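Local coordinates for protein acyl-coenzyme A oxidase acox-1.1 (Caenorhabditis elegans, PDB 5K3H) that catalyses the FAD-dependent first step of peroxisomal beta-oxidation, desaturating acyl-CoA substrates to (2E)-enoyl-CoA while reducing oxygen to hydrogen peroxide, at residues Thr17-Thr22 and Lys333-Gln338; His28-Gln33 and Val612-Ser617; Arg626-Arg631 and Glu638-Trp643. All blocks are in the same frame, centred on the assembly; numbering follows the deposited sequence.

Contact 1 (Thr17-Thr22 and Lys333-Gln338)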
ATOM      1  N   THR B  17     -16.515  -6.352  24.230  1.00 19.89           N
ATOM      2  CA  THR B  17     -17.563  -7.298  24.614  1.00 19.46           C
ATOM      3  C   THR B  17     -18.960  -6.830  24.184  1.00 18.78           C
ATOM      4  O   THR B  17     -19.760  -7.638  23.706  1.00 19.25           O
ATOM      5  CB  THR B  17     -17.511  -7.547  26.114  1.00 19.46           C
ATOM      6  OG1 THR B  17     -16.230  -8.098  26.433  1.00 20.06           O
ATOM      7  CG2 THR B  17     -18.578  -8.546  26.504  1.00 19.48           C
ATOM      8  N   ALA B  18     -19.269  -5.538  24.332  1.00 18.66           N
ATOM      9  CA  ALA B  18     -20.572  -5.032  23.900  1.00 18.36           C
ATOM     10  C   ALA B  18     -20.823  -5.317  22.420  1.00 18.67           C
ATOM     11  O   ALA B  18     -21.954  -5.635  22.025  1.00 18.56           O
ATOM     12  CB  ALA B  18     -20.675  -3.530  24.160  1.00 17.99           C
ATOM     13  N   GLU B  19     -19.785  -5.224  21.588  1.00 17.60           N
ATOM     14  CA  GLU B  19     -19.950  -5.525  20.170  1.00 18.03           C
ATOM     15  C   GLU B  19     -20.102  -7.020  19.910  1.00 18.08           C
ATOM     16  O   GLU B  19     -20.587  -7.410  18.842  1.00 17.46           O
ATOM     17  CB  GLU B  19     -18.774  -4.980  19.366  1.00 18.43           C
ATOM     18  CG  GLU B  19     -18.634  -3.461  19.395  1.00 18.71           C
ATOM     19  CD  GLU B  19     -19.876  -2.770  18.869  1.00 19.28           C
ATOM     20  OE1 GLU B  19     -20.518  -3.315  17.920  1.00 18.72           O
ATOM     21  OE2 GLU B  19     -20.221  -1.686  19.420  1.00 19.52           O
ATOM     22  N   ARG B  20     -19.667  -7.860  20.842  1.00 17.07           N
ATOM     23  CA  ARG B  20     -19.793  -9.297  20.683  1.00 17.91           C
ATOM     24  C   ARG B  20     -21.144  -9.811  21.154  1.00 18.68           C
ATOM     25  O   ARG B  20     -21.671 -10.775  20.572  1.00 18.55           O
ATOM     26  CB  ARG B  20     -18.650  -9.998  21.428  1.00 17.88           C
ATOM     27  CG  ARG B  20     -17.276  -9.741  20.766  1.00 18.05           C
ATOM     28  CD  ARG B  20     -16.093 -10.337  21.549  1.00 17.98           C
ATOM     29  NE  ARG B  20     -14.898 -10.511  20.714  1.00 17.89           N
ATOM     30  CZ  ARG B  20     -13.645 -10.406  21.156  1.00 18.07           C
ATOM     31  NH1 ARG B  20     -13.377 -10.121  22.423  1.00 17.60           N
ATOM     32  NH2 ARG B  20     -12.644 -10.609  20.332  1.00 18.63           N
ATOM     33  N   LEU B  21     -21.735  -9.153  22.160  1.00 17.99           N
ATOM     34  CA  LEU B  21     -23.010  -9.597  22.718  1.00 18.60           C
ATOM     35  C   LEU B  21     -24.163  -9.478  21.736  1.00 18.73           C
ATOM     36  O   LEU B  21     -25.172 -10.165  21.914  1.00 19.57           O
ATOM     37  CB  LEU B  21     -23.329  -8.812  23.994  1.00 19.12           C
ATOM     38  CG  LEU B  21     -22.445  -9.191  25.189  1.00 19.39           C
ATOM     39  CD1 LEU B  21     -22.692  -8.246  26.347  1.00 19.63           C
ATOM     40  CD2 LEU B  21     -22.675 -10.632  25.586  1.00 18.84           C
ATOM     41  N   THR B  22     -24.032  -8.656  20.689  1.00 19.53           N
ATOM     42  CA  THR B  22     -25.076  -8.487  19.688  1.00 18.47           C
ATOM     43  C   THR B  22     -25.041  -9.569  18.598  1.00 19.13           C
ATOM     44  O   THR B  22     -25.867  -9.534  17.671  1.00 20.20           O
ATOM     45  CB  THR B  22     -24.986  -7.069  19.081  1.00 18.08           C
ATOM     46  OG1 THR B  22     -23.670  -6.811  18.564  1.00 17.30           O
ATOM     47  CG2 THR B  22     -25.333  -5.988  20.123  1.00 17.28           C
ATOM     48  N   LYS B 333     -17.485   5.212  19.857  1.00 19.79           N
ATOM     49  CA  LYS B 333     -16.585   4.283  19.187  1.00 19.07           C
ATOM     50  C   LYS B 333     -16.485   4.673  17.720  1.00 19.29           C
ATOM     51  O   LYS B 333     -17.499   4.959  17.085  1.00 19.27           O
ATOM     52  CB  LYS B 333     -17.139   2.865  19.286  1.00 18.87           C
ATOM     53  CG  LYS B 333     -17.326   2.339  20.683  1.00 18.55           C
ATOM     54  CD  LYS B 333     -18.082   1.035  20.627  1.00 18.74           C
ATOM     55  CE  LYS B 333     -18.359   0.489  22.005  1.00 18.71           C
ATOM     56  NZ  LYS B 333     -19.039  -0.846  21.935  1.00 18.66           N
ATOM     57  N   VAL B 334     -15.272   4.658  17.152  1.00 17.52           N
ATOM     58  CA  VAL B 334     -15.202   5.028  15.742  1.00 17.78           C
ATOM     59  C   VAL B 334     -15.972   4.042  14.872  1.00 18.36           C
ATOM     60  O   VAL B 334     -16.402   4.406  13.774  1.00 18.57           O
ATOM     61  CB  VAL B 334     -13.752   5.193  15.263  1.00 18.24           C
ATOM     62  CG1 VAL B 334     -13.084   6.269  16.081  1.00 18.96           C
ATOM     63  CG2 VAL B 334     -12.986   3.896  15.348  1.00 18.28           C
ATOM     64  N   LEU B 335     -16.239   2.828  15.373  1.00 17.40           N
ATOM     65  CA  LEU B 335     -17.126   1.895  14.678  1.00 17.42           C
ATOM     66  C   LEU B 335     -18.506   2.488  14.445  1.00 17.83           C
ATOM     67  O   LEU B 335     -19.241   2.001  13.588  1.00 17.28           O
ATOM     68  CB  LEU B 335     -17.260   0.588  15.473  1.00 16.90           C
ATOM     69  CG  LEU B 335     -17.859  -0.704  14.870  1.00 17.12           C
ATOM     70  CD1 LEU B 335     -17.167  -1.155  13.606  1.00 17.18           C
ATOM     71  CD2 LEU B 335     -17.918  -1.868  15.898  1.00 17.38           C
ATOM     72  N   GLU B 336     -18.853   3.557  15.160  1.00 19.47           N
ATOM     73  CA  GLU B 336     -20.164   4.200  15.034  1.00 20.96           C
ATOM     74  C   GLU B 336     -20.318   4.956  13.717  1.00 19.72           C
ATOM     75  O   GLU B 336     -21.450   5.130  13.248  1.00 20.43           O
ATOM     76  CB  GLU B 336     -20.343   5.182  16.205  1.00 24.20           C
ATOM     77  CG  GLU B 336     -21.699   5.195  16.862  1.00 27.65           C
ATOM     78  CD  GLU B 336     -22.100   3.839  17.389  1.00 29.67           C
ATOM     79  OE1 GLU B 336     -21.506   3.382  18.398  1.00 26.95           O
ATOM     80  OE2 GLU B 336     -22.994   3.220  16.755  1.00 32.56           O
ATOM     81  N   TYR B 337     -19.210   5.379  13.097  1.00 18.66           N
ATOM     82  CA  TYR B 337     -19.254   6.263  11.942  1.00 17.92           C
ATOM     83  C   TYR B 337     -19.545   5.493  10.660  1.00 18.15           C
ATOM     84  O   TYR B 337     -18.909   4.468  10.386  1.00 18.44           O
ATOM     85  CB  TYR B 337     -17.925   7.002  11.784  1.00 17.44           C
ATOM     86  CG  TYR B 337     -17.608   7.958  12.910  1.00 16.87           C
ATOM     87  CD1 TYR B 337     -18.454   9.030  13.190  1.00 16.62           C
ATOM     88  CD2 TYR B 337     -16.462   7.798  13.695  1.00 16.28           C
ATOM     89  CE1 TYR B 337     -18.195   9.923  14.225  1.00 16.21           C
ATOM     90  CE2 TYR B 337     -16.185   8.697  14.753  1.00 16.25           C
ATOM     91  CZ  TYR B 337     -17.068   9.758  14.993  1.00 15.88           C
ATOM     92  OH  TYR B 337     -16.827  10.638  16.008  1.00 15.22           O
ATOM     93  N   GLN B 338     -20.494   6.006   9.853  1.00 19.52           N
ATOM     94  CA  GLN B 338     -20.787   5.384   8.564  1.00 19.34           C
ATOM     95  C   GLN B 338     -19.528   5.290   7.722  1.00 19.29           C
ATOM     96  O   GLN B 338     -19.295   4.309   7.002  1.00 19.51           O
ATOM     97  CB  GLN B 338     -21.844   6.191   7.825  1.00 19.72           C
ATOM     98  CG  GLN B 338     -22.306   5.523   6.533  1.00 19.73           C
ATOM     99  CD  GLN B 338     -23.201   6.415   5.719  1.00 19.69           C
ATOM    100  OE1 GLN B 338     -22.769   7.432   5.187  1.00 19.60           O
ATOM    101  NE2 GLN B 338     -24.474   6.052   5.643  1.00 19.76           N
TER
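The closest CA atoms across this contact, those of Glu-19 and Leu-335, are still 9.7 Å apart, so only side chains bridge from the helix 14-21 to the loop 333-338, which holds a short 3-10 segment. Glu-19 and Lys-333 reach toward each other from opposite directions. Lys-333 runs out fully extended beyond CG, and its NZ donates to Glu-19 OE2 at 2.9 Å in a salt bridge; that oxygen accepts through its anti lone pair, the one facing away from the other oxygen. The Glu-19 chain bends at chi2 (-58°), which turns the carboxylate across the lysine tip and lays it beside Leu-335, whose CD2 lies 3.6 Å from Glu-19 OE1. Ala-18 CB flanks the same ammonium, 3.9 Å from Lys-333 NZ. Each charge has a second partner: Lys-333 NZ also bonds to Asp-15 O, and Glu-19 OE1 forms a salt bridge with Arg-608 of helix 590-616. An alanine in place of Glu-19 would probably leave Lys-333 and Arg-608 without their shared carboxylate and open a gap beside Leu-335 CD2. The carbonyl O of Leu-335 accepts from Gln-341 NE2, and Gln-341 is an FAD-binding residue of the shared site. The chemistry implies a buried carboxylate gripped by a cation at each oxygen, probably keeping it ionised, with the N-terminal helix tied electrostatically to the lead-in of helix 338-367.

Contact 2 (His28-Gln33 and Val612-Ser617); sequences HAMAAQ and VSLLDS
Ser-617 presses its side chain against the base of Met-30, and the backbones come so near that the CA atoms of Ala-31 and Ser-617 are 4.9 Å apart. Ser-617 CB sits 3.4 Å from Met-30 CG, and the hydroxyl is wedged alongside, with OG 3.3 Å from Met-30 CB. That hydroxyl is turned back to the residue four earlier: with OG anti to the carbonyl carbon (chi1 -64°), it donates to Ser-613 O at 2.9 Å, arriving 34° out of the carbonyl plane. The backbone N of Ser-617 reaches the same oxygen from the opposite face, so Ser-613 O takes two bonds and the buried OG is satisfied while its flank lies on aliphatic carbon. This is helix-to-helix packing within the all-helical part of an acyl-CoA oxidase, bringing the N-terminal family region (helix 27-35) against the C-terminal one. Met-30 sends CG out anti to its amide nitrogen (chi1 -172°), then folds at chi2 and chi3, which carries the methyl CE to Leu-614 CD2 at 4.0 Å; the two side chains meet at a slant. Ile-559, Ala-562 and Leu-563 of helix 557-577 also pack against Met-30. At the next residue, the small Ala-31 lets the backbone in: its CB is 3.2 Å from Ser-617 O, a tight approach, while Phe-25 and Ile-34 touch the serine side chain.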
ATOM      1  N   HIS B  28     -18.727 -20.651  16.677  1.00 21.68           N
ATOM      2  CA  HIS B  28     -18.192 -21.986  16.390  1.00 21.26           C
ATOM      3  C   HIS B  28     -18.804 -22.545  15.111  1.00 20.53           C
ATOM      4  O   HIS B  28     -18.120 -23.235  14.343  1.00 20.49           O
ATOM      5  CB  HIS B  28     -18.469 -22.971  17.540  1.00 21.68           C
ATOM      6  CG  HIS B  28     -17.577 -22.823  18.736  1.00 22.08           C
ATOM      7  ND1 HIS B  28     -16.429 -22.059  18.731  1.00 22.51           N
ATOM      8  CD2 HIS B  28     -17.675 -23.352  19.979  1.00 21.42           C
ATOM      9  CE1 HIS B  28     -15.859 -22.123  19.923  1.00 21.89           C
ATOM     10  NE2 HIS B  28     -16.594 -22.901  20.696  1.00 21.83           N
ATOM     11  N   ALA B  29     -20.114 -22.307  14.904  1.00 20.51           N
ATOM     12  CA  ALA B  29     -20.821 -22.806  13.726  1.00 20.05           C
ATOM     13  C   ALA B  29     -20.407 -22.054  12.472  1.00 19.83           C
ATOM     14  O   ALA B  29     -20.281 -22.649  11.392  1.00 20.84           O
ATOM     15  CB  ALA B  29     -22.334 -22.698  13.937  1.00 20.75           C
ATOM     16  N   MET B  30     -20.159 -20.753  12.604  1.00 19.56           N
ATOM     17  CA  MET B  30     -19.631 -19.988  11.477  1.00 18.87           C
ATOM     18  C   MET B  30     -18.211 -20.414  11.150  1.00 18.83           C
ATOM     19  O   MET B  30     -17.837 -20.454   9.975  1.00 19.36           O
ATOM     20  CB  MET B  30     -19.669 -18.483  11.778  1.00 18.18           C
ATOM     21  CG  MET B  30     -19.303 -17.597  10.583  1.00 17.82           C
ATOM     22  SD  MET B  30     -20.471 -17.774   9.213  1.00 17.09           S
ATOM     23  CE  MET B  30     -21.759 -16.604   9.693  1.00 16.60           C
ATOM     24  N   ALA B  31     -17.391 -20.692  12.177  1.00 18.77           N
ATOM     25  CA  ALA B  31     -16.046 -21.222  11.936  1.00 19.20           C
ATOM     26  C   ALA B  31     -16.083 -22.515  11.119  1.00 19.43           C
ATOM     27  O   ALA B  31     -15.293 -22.682  10.184  1.00 19.77           O
ATOM     28  CB  ALA B  31     -15.318 -21.442  13.260  1.00 19.02           C
ATOM     29  N   ALA B  32     -17.009 -23.431  11.435  1.00 21.48           N
ATOM     30  CA  ALA B  32     -17.145 -24.669  10.662  1.00 22.10           C
ATOM     31  C   ALA B  32     -17.535 -24.382   9.213  1.00 22.37           C
ATOM     32  O   ALA B  32     -17.066 -25.057   8.279  1.00 22.69           O
ATOM     33  CB  ALA B  32     -18.170 -25.587  11.319  1.00 21.61           C
ATOM     34  N   GLN B  33     -18.394 -23.383   9.002  1.00 21.68           N
ATOM     35  CA  GLN B  33     -18.697 -22.941   7.641  1.00 22.43           C
ATOM     36  C   GLN B  33     -17.443 -22.444   6.911  1.00 21.74           C
ATOM     37  O   GLN B  33     -17.181 -22.839   5.770  1.00 22.41           O
ATOM     38  CB  GLN B  33     -19.772 -21.859   7.703  1.00 22.74           C
ATOM     39  CG  GLN B  33     -20.539 -21.665   6.440  1.00 24.09           C
ATOM     40  CD  GLN B  33     -21.123 -22.933   5.867  1.00 24.28           C
ATOM     41  OE1 GLN B  33     -20.876 -23.255   4.717  1.00 24.22           O
ATOM     42  NE2 GLN B  33     -21.910 -23.647   6.654  1.00 24.54           N
ATOM     43  N   VAL B 612     -18.041  -7.702  14.426  1.00 15.23           N
ATOM     44  CA  VAL B 612     -16.965  -8.286  15.232  1.00 15.12           C
ATOM     45  C   VAL B 612     -17.103  -9.810  15.293  1.00 14.88           C
ATOM     46  O   VAL B 612     -16.104 -10.539  15.219  1.00 14.66           O
ATOM     47  CB  VAL B 612     -16.924  -7.647  16.641  1.00 15.27           C
ATOM     48  CG1 VAL B 612     -15.988  -8.413  17.560  1.00 15.35           C
ATOM     49  CG2 VAL B 612     -16.459  -6.184  16.554  1.00 15.36           C
ATOM     50  N   SER B 613     -18.338 -10.324  15.380  1.00 14.61           N
ATOM     51  CA  SER B 613     -18.513 -11.771  15.475  1.00 14.53           C
ATOM     52  C   SER B 613     -18.166 -12.460  14.160  1.00 14.38           C
ATOM     53  O   SER B 613     -17.563 -13.541  14.160  1.00 14.21           O
ATOM     54  CB  SER B 613     -19.932 -12.097  15.918  1.00 14.62           C
ATOM     55  OG  SER B 613     -20.180 -11.541  17.208  1.00 14.74           O
ATOM     56  N   LEU B 614     -18.485 -11.825  13.031  1.00 14.61           N
ATOM     57  CA  LEU B 614     -18.107 -12.369  11.726  1.00 14.78           C
ATOM     58  C   LEU B 614     -16.602 -12.524  11.583  1.00 14.88           C
ATOM     59  O   LEU B 614     -16.136 -13.451  10.910  1.00 14.75           O
ATOM     60  CB  LEU B 614     -18.626 -11.470  10.594  1.00 14.69           C
ATOM     61  CG  LEU B 614     -20.128 -11.529  10.316  1.00 14.58           C
ATOM     62  CD1 LEU B 614     -20.533 -10.344   9.498  1.00 14.57           C
ATOM     63  CD2 LEU B 614     -20.506 -12.858   9.612  1.00 14.50           C
ATOM     64  N   LEU B 615     -15.829 -11.647  12.216  1.00 14.89           N
ATOM     65  CA  LEU B 615     -14.384 -11.762  12.163  1.00 15.15           C
ATOM     66  C   LEU B 615     -13.845 -12.685  13.249  1.00 15.35           C
ATOM     67  O   LEU B 615     -12.878 -13.407  12.998  1.00 15.10           O
ATOM     68  CB  LEU B 615     -13.757 -10.377  12.277  1.00 15.31           C
ATOM     69  CG  LEU B 615     -14.090  -9.472  11.086  1.00 15.41           C
ATOM     70  CD1 LEU B 615     -13.846  -8.024  11.476  1.00 15.55           C
ATOM     71  CD2 LEU B 615     -13.281  -9.866   9.834  1.00 15.40           C
ATOM     72  N   ASP B 616     -14.455 -12.684  14.445  1.00 15.64           N
ATOM     73  CA  ASP B 616     -14.096 -13.672  15.460  1.00 15.98           C
ATOM     74  C   ASP B 616     -14.268 -15.099  14.957  1.00 16.03           C
ATOM     75  O   ASP B 616     -13.589 -16.003  15.440  1.00 16.08           O
ATOM     76  CB  ASP B 616     -14.947 -13.537  16.721  1.00 16.16           C
ATOM     77  CG  ASP B 616     -14.566 -12.366  17.573  1.00 16.56           C
ATOM     78  OD1 ASP B 616     -13.397 -11.905  17.517  1.00 16.36           O
ATOM     79  OD2 ASP B 616     -15.447 -11.944  18.371  1.00 17.52           O
ATOM     80  N   SER B 617     -15.217 -15.330  14.050  1.00 16.50           N
ATOM     81  CA  SER B 617     -15.487 -16.684  13.583  1.00 16.78           C
ATOM     82  C   SER B 617     -14.308 -17.296  12.847  1.00 17.22           C
ATOM     83  O   SER B 617     -14.290 -18.514  12.647  1.00 17.08           O
ATOM     84  CB  SER B 617     -16.736 -16.707  12.707  1.00 16.88           C
ATOM     85  OG  SER B 617     -17.891 -16.347  13.464  1.00 16.76           O
TER

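Contact 3 (Arg626-Arg631 and Glu638-Trp643)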
ATOM      1  N   ARG B 626      -0.723 -11.669  16.026  1.00 19.92           N
ATOM      2  CA  ARG B 626       0.510 -10.919  16.234  1.00 19.77           C
ATOM      3  C   ARG B 626       0.303  -9.407  16.200  1.00 19.91           C
ATOM      4  O   ARG B 626       1.197  -8.656  15.799  1.00 20.17           O
ATOM      5  CB  ARG B 626       1.567 -11.340  15.220  1.00 19.84           C
ATOM      6  CG  ARG B 626       2.231 -12.635  15.626  1.00 19.73           C
ATOM      7  CD  ARG B 626       3.084 -13.256  14.536  1.00 19.52           C
ATOM      8  NE  ARG B 626       3.725 -14.475  15.027  1.00 19.49           N
ATOM      9  CZ  ARG B 626       3.280 -15.715  14.830  1.00 19.47           C
ATOM     10  NH1 ARG B 626       2.178 -15.924  14.122  1.00 19.32           N
ATOM     11  NH2 ARG B 626       3.950 -16.746  15.343  1.00 19.27           N
ATOM     12  N   SER B 627      -0.845  -8.927  16.670  1.00 18.32           N
ATOM     13  CA  SER B 627      -1.168  -7.509  16.621  1.00 18.23           C
ATOM     14  C   SER B 627      -1.572  -7.048  18.003  1.00 18.20           C
ATOM     15  O   SER B 627      -2.408  -7.689  18.644  1.00 18.39           O
ATOM     16  CB  SER B 627      -2.305  -7.222  15.637  1.00 18.57           C
ATOM     17  OG  SER B 627      -2.794  -5.891  15.773  1.00 18.40           O
ATOM     18  N   VAL B 628      -0.975  -5.945  18.459  1.00 17.76           N
ATOM     19  CA  VAL B 628      -1.382  -5.346  19.727  1.00 18.02           C
ATOM     20  C   VAL B 628      -2.746  -4.708  19.606  1.00 17.88           C
ATOM     21  O   VAL B 628      -3.596  -4.879  20.483  1.00 18.93           O
ATOM     22  CB  VAL B 628      -0.345  -4.317  20.213  1.00 18.18           C
ATOM     23  CG1 VAL B 628      -0.846  -3.633  21.496  1.00 18.22           C
ATOM     24  CG2 VAL B 628       0.989  -5.019  20.459  1.00 18.37           C
ATOM     25  N   LEU B 629      -2.975  -3.945  18.534  1.00 18.40           N
ATOM     26  CA  LEU B 629      -4.272  -3.287  18.393  1.00 18.35           C
ATOM     27  C   LEU B 629      -5.385  -4.312  18.225  1.00 18.40           C
ATOM     28  O   LEU B 629      -6.519  -4.073  18.659  1.00 18.24           O
ATOM     29  CB  LEU B 629      -4.274  -2.316  17.209  1.00 18.34           C
ATOM     30  CG  LEU B 629      -3.310  -1.132  17.103  1.00 18.69           C
ATOM     31  CD1 LEU B 629      -3.797  -0.224  15.985  1.00 18.88           C
ATOM     32  CD2 LEU B 629      -3.199  -0.347  18.401  1.00 18.73           C
ATOM     33  N   GLY B 630      -5.078  -5.478  17.659  1.00 17.61           N
ATOM     34  CA  GLY B 630      -6.132  -6.451  17.455  1.00 17.70           C
ATOM     35  C   GLY B 630      -6.187  -7.542  18.503  1.00 17.46           C
ATOM     36  O   GLY B 630      -6.730  -8.616  18.241  1.00 17.35           O
ATOM     37  N   ARG B 631      -5.655  -7.271  19.697  1.00 18.93           N
ATOM     38  CA  ARG B 631      -5.732  -8.214  20.812  1.00 19.27           C
ATOM     39  C   ARG B 631      -7.137  -8.753  21.004  1.00 19.21           C
ATOM     40  O   ARG B 631      -8.112  -7.994  20.981  1.00 19.94           O
ATOM     41  CB  ARG B 631      -5.303  -7.533  22.104  1.00 19.60           C
ATOM     42  CG  ARG B 631      -3.827  -7.459  22.299  1.00 20.06           C
ATOM     43  CD  ARG B 631      -3.506  -6.724  23.583  1.00 20.37           C
ATOM     44  NE  ARG B 631      -3.973  -7.484  24.737  1.00 20.36           N
ATOM     45  CZ  ARG B 631      -3.257  -8.444  25.320  1.00 20.65           C
ATOM     46  NH1 ARG B 631      -2.063  -8.753  24.831  1.00 20.83           N
ATOM     47  NH2 ARG B 631      -3.739  -9.102  26.380  1.00 20.57           N
ATOM     48  N   GLU B 638      -3.129  -0.404  27.419  1.00 25.04           N
ATOM     49  CA  GLU B 638      -2.216  -0.902  28.432  1.00 26.39           C
ATOM     50  C   GLU B 638      -1.108  -1.733  27.802  1.00 25.63           C
ATOM     51  O   GLU B 638       0.069  -1.586  28.154  1.00 25.83           O
ATOM     52  CB  GLU B 638      -3.011  -1.703  29.461  1.00 29.17           C
ATOM     53  CG  GLU B 638      -2.168  -2.535  30.398  1.00 35.00           C
ATOM     54  CD  GLU B 638      -1.916  -1.838  31.729  1.00 38.09           C
ATOM     55  OE1 GLU B 638      -1.943  -0.581  31.764  1.00 40.68           O
ATOM     56  OE2 GLU B 638      -1.708  -2.560  32.736  1.00 42.68           O
ATOM     57  N   ASN B 639      -1.450  -2.581  26.836  1.00 24.21           N
ATOM     58  CA  ASN B 639      -0.439  -3.431  26.215  1.00 23.65           C
ATOM     59  C   ASN B 639       0.327  -2.714  25.113  1.00 23.38           C
ATOM     60  O   ASN B 639       1.432  -3.142  24.758  1.00 22.42           O
ATOM     61  CB  ASN B 639      -1.079  -4.718  25.675  1.00 23.72           C
ATOM     62  CG  ASN B 639      -1.560  -5.631  26.784  1.00 23.90           C
ATOM     63  OD1 ASN B 639      -0.761  -6.193  27.542  1.00 24.03           O
ATOM     64  ND2 ASN B 639      -2.869  -5.770  26.901  1.00 23.59           N
ATOM     65  N   LEU B 640      -0.242  -1.656  24.541  1.00 22.31           N
ATOM     66  CA  LEU B 640       0.535  -0.826  23.628  1.00 22.57           C
ATOM     67  C   LEU B 640       1.640  -0.103  24.386  1.00 23.31           C
ATOM     68  O   LEU B 640       2.767   0.021  23.891  1.00 23.57           O
ATOM     69  CB  LEU B 640      -0.389   0.174  22.925  1.00 22.73           C
ATOM     70  CG  LEU B 640       0.226   1.089  21.870  1.00 23.19           C
ATOM     71  CD1 LEU B 640       0.757   0.276  20.732  1.00 22.87           C
ATOM     72  CD2 LEU B 640      -0.813   2.083  21.396  1.00 23.58           C
ATOM     73  N   PHE B 641       1.341   0.345  25.609  1.00 24.49           N
ATOM     74  CA  PHE B 641       2.353   0.971  26.453  1.00 25.28           C
ATOM     75  C   PHE B 641       3.471  -0.016  26.794  1.00 25.81           C
ATOM     76  O   PHE B 641       4.656   0.298  26.634  1.00 26.04           O
ATOM     77  CB  PHE B 641       1.677   1.502  27.712  1.00 25.42           C
ATOM     78  CG  PHE B 641       2.546   2.384  28.549  1.00 25.07           C
ATOM     79  CD1 PHE B 641       3.570   3.129  27.967  1.00 25.09           C
ATOM     80  CD2 PHE B 641       2.323   2.495  29.918  1.00 24.66           C
ATOM     81  CE1 PHE B 641       4.378   3.945  28.745  1.00 24.78           C
ATOM     82  CE2 PHE B 641       3.120   3.313  30.703  1.00 24.97           C
ATOM     83  CZ  PHE B 641       4.151   4.035  30.116  1.00 25.21           C
ATOM     84  N   LYS B 642       3.116  -1.245  27.201  1.00 25.77           N
ATOM     85  CA  LYS B 642       4.139  -2.262  27.440  1.00 27.03           C
ATOM     86  C   LYS B 642       4.953  -2.537  26.187  1.00 26.32           C
ATOM     87  O   LYS B 642       6.189  -2.641  26.248  1.00 25.61           O
ATOM     88  CB  LYS B 642       3.521  -3.575  27.932  1.00 29.58           C
ATOM     89  CG  LYS B 642       3.063  -3.572  29.372  1.00 34.48           C
ATOM     90  CD  LYS B 642       2.619  -4.978  29.836  1.00 37.93           C
ATOM     91  CE  LYS B 642       2.138  -4.952  31.316  1.00 39.78           C
ATOM     92  NZ  LYS B 642       0.678  -5.230  31.499  1.00 40.96           N
ATOM     93  N   TRP B 643       4.268  -2.716  25.047  1.00 23.20           N
ATOM     94  CA  TRP B 643       4.947  -3.002  23.786  1.00 22.36           C
ATOM     95  C   TRP B 643       5.975  -1.921  23.442  1.00 22.93           C
ATOM     96  O   TRP B 643       7.060  -2.222  22.925  1.00 23.82           O
ATOM     97  CB  TRP B 643       3.898  -3.156  22.676  1.00 21.52           C
ATOM     98  CG  TRP B 643       4.430  -3.695  21.386  1.00 20.20           C
ATOM     99  CD1 TRP B 643       4.519  -5.016  21.017  1.00 19.95           C
ATOM    100  CD2 TRP B 643       4.935  -2.940  20.290  1.00 18.89           C
ATOM    101  NE1 TRP B 643       5.068  -5.121  19.766  1.00 18.96           N
ATOM    102  CE2 TRP B 643       5.324  -3.862  19.291  1.00 18.66           C
ATOM    103  CE3 TRP B 643       5.091  -1.570  20.046  1.00 18.77           C
ATOM    104  CZ2 TRP B 643       5.860  -3.453  18.067  1.00 18.54           C
ATOM    105  CZ3 TRP B 643       5.618  -1.170  18.836  1.00 18.36           C
ATOM    106  CH2 TRP B 643       5.999  -2.107  17.863  1.00 18.64           C
TER
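Arg-631 folds over Asn-639, and its side chain is the one to follow. From CB the chain runs straight through CG to CD, where it first meets the helix: CD lies 3.5 Å from Asn-639 ND2, with the asparagine CB a little farther off. A bend at chi3 (66°) then swings the guanidinium over the amide. NE comes 3.0 Å from Asn-639 ND2, but both are donors, so this is stacking and not a hydrogen bond. CZ follows at 3.1 Å from the same Asn-639 ND2, which sits over one face of the guanidinium toward its rim, and the two planes are 27° apart. NH1 lies over the amide carbon, 3.7 Å from Asn-639 CG. At the far tip NH2 turns to Asp-633 in a salt bridge, while Asn-639 ND2 donates to the carbonyl O of His-635, the residue just before its helix, so NH2 and ND2 have their polar partners outside the stack. The loop that presents Arg-631 is a type I turn from Val-628, opened by an ST motif in which Ser-627 OG accepts from Gly-630 N at 3.0 Å (146° at the hydrogen). It links helix 622-625 to helix 636-645 and folds back on the latter. Val-628, first residue of the turn, points its side chain at helix 636-645. Its CG1, anti to the backbone N, rests 3.7 Å from Leu-640 N, and CG2 lies over the face of the Trp-643 indole, a CH-pi contact with the five-membered ring centroid. Tyr-65 also meets the Trp-643 ring, while Trp-188 of the second subunit packs on Leu-640 and Phe-252 of that subunit meets Phe-641 edge-to-face.

Overall arrangement
From the N terminus, helix 14-21 opens contact 1, which closes a loop of 310 residues at the lead-in to helix 338-367. Before it closes, helix 27-35 opens contact 2, and that loop ends far later, on helix 590-616, so the two cross. They also touch directly: Arg-20 NE and Asp-616 OD2 form a salt bridge at 2.8 Å, joining the first helix to the C-terminal region. Contact 3 follows both in series, closing a short local loop between 626-631 and 638-643; its centre is about 19 Å from that of contact 1 and about 23 Å from that of contact 2. Contacts 1 and 3 both reach the second subunit.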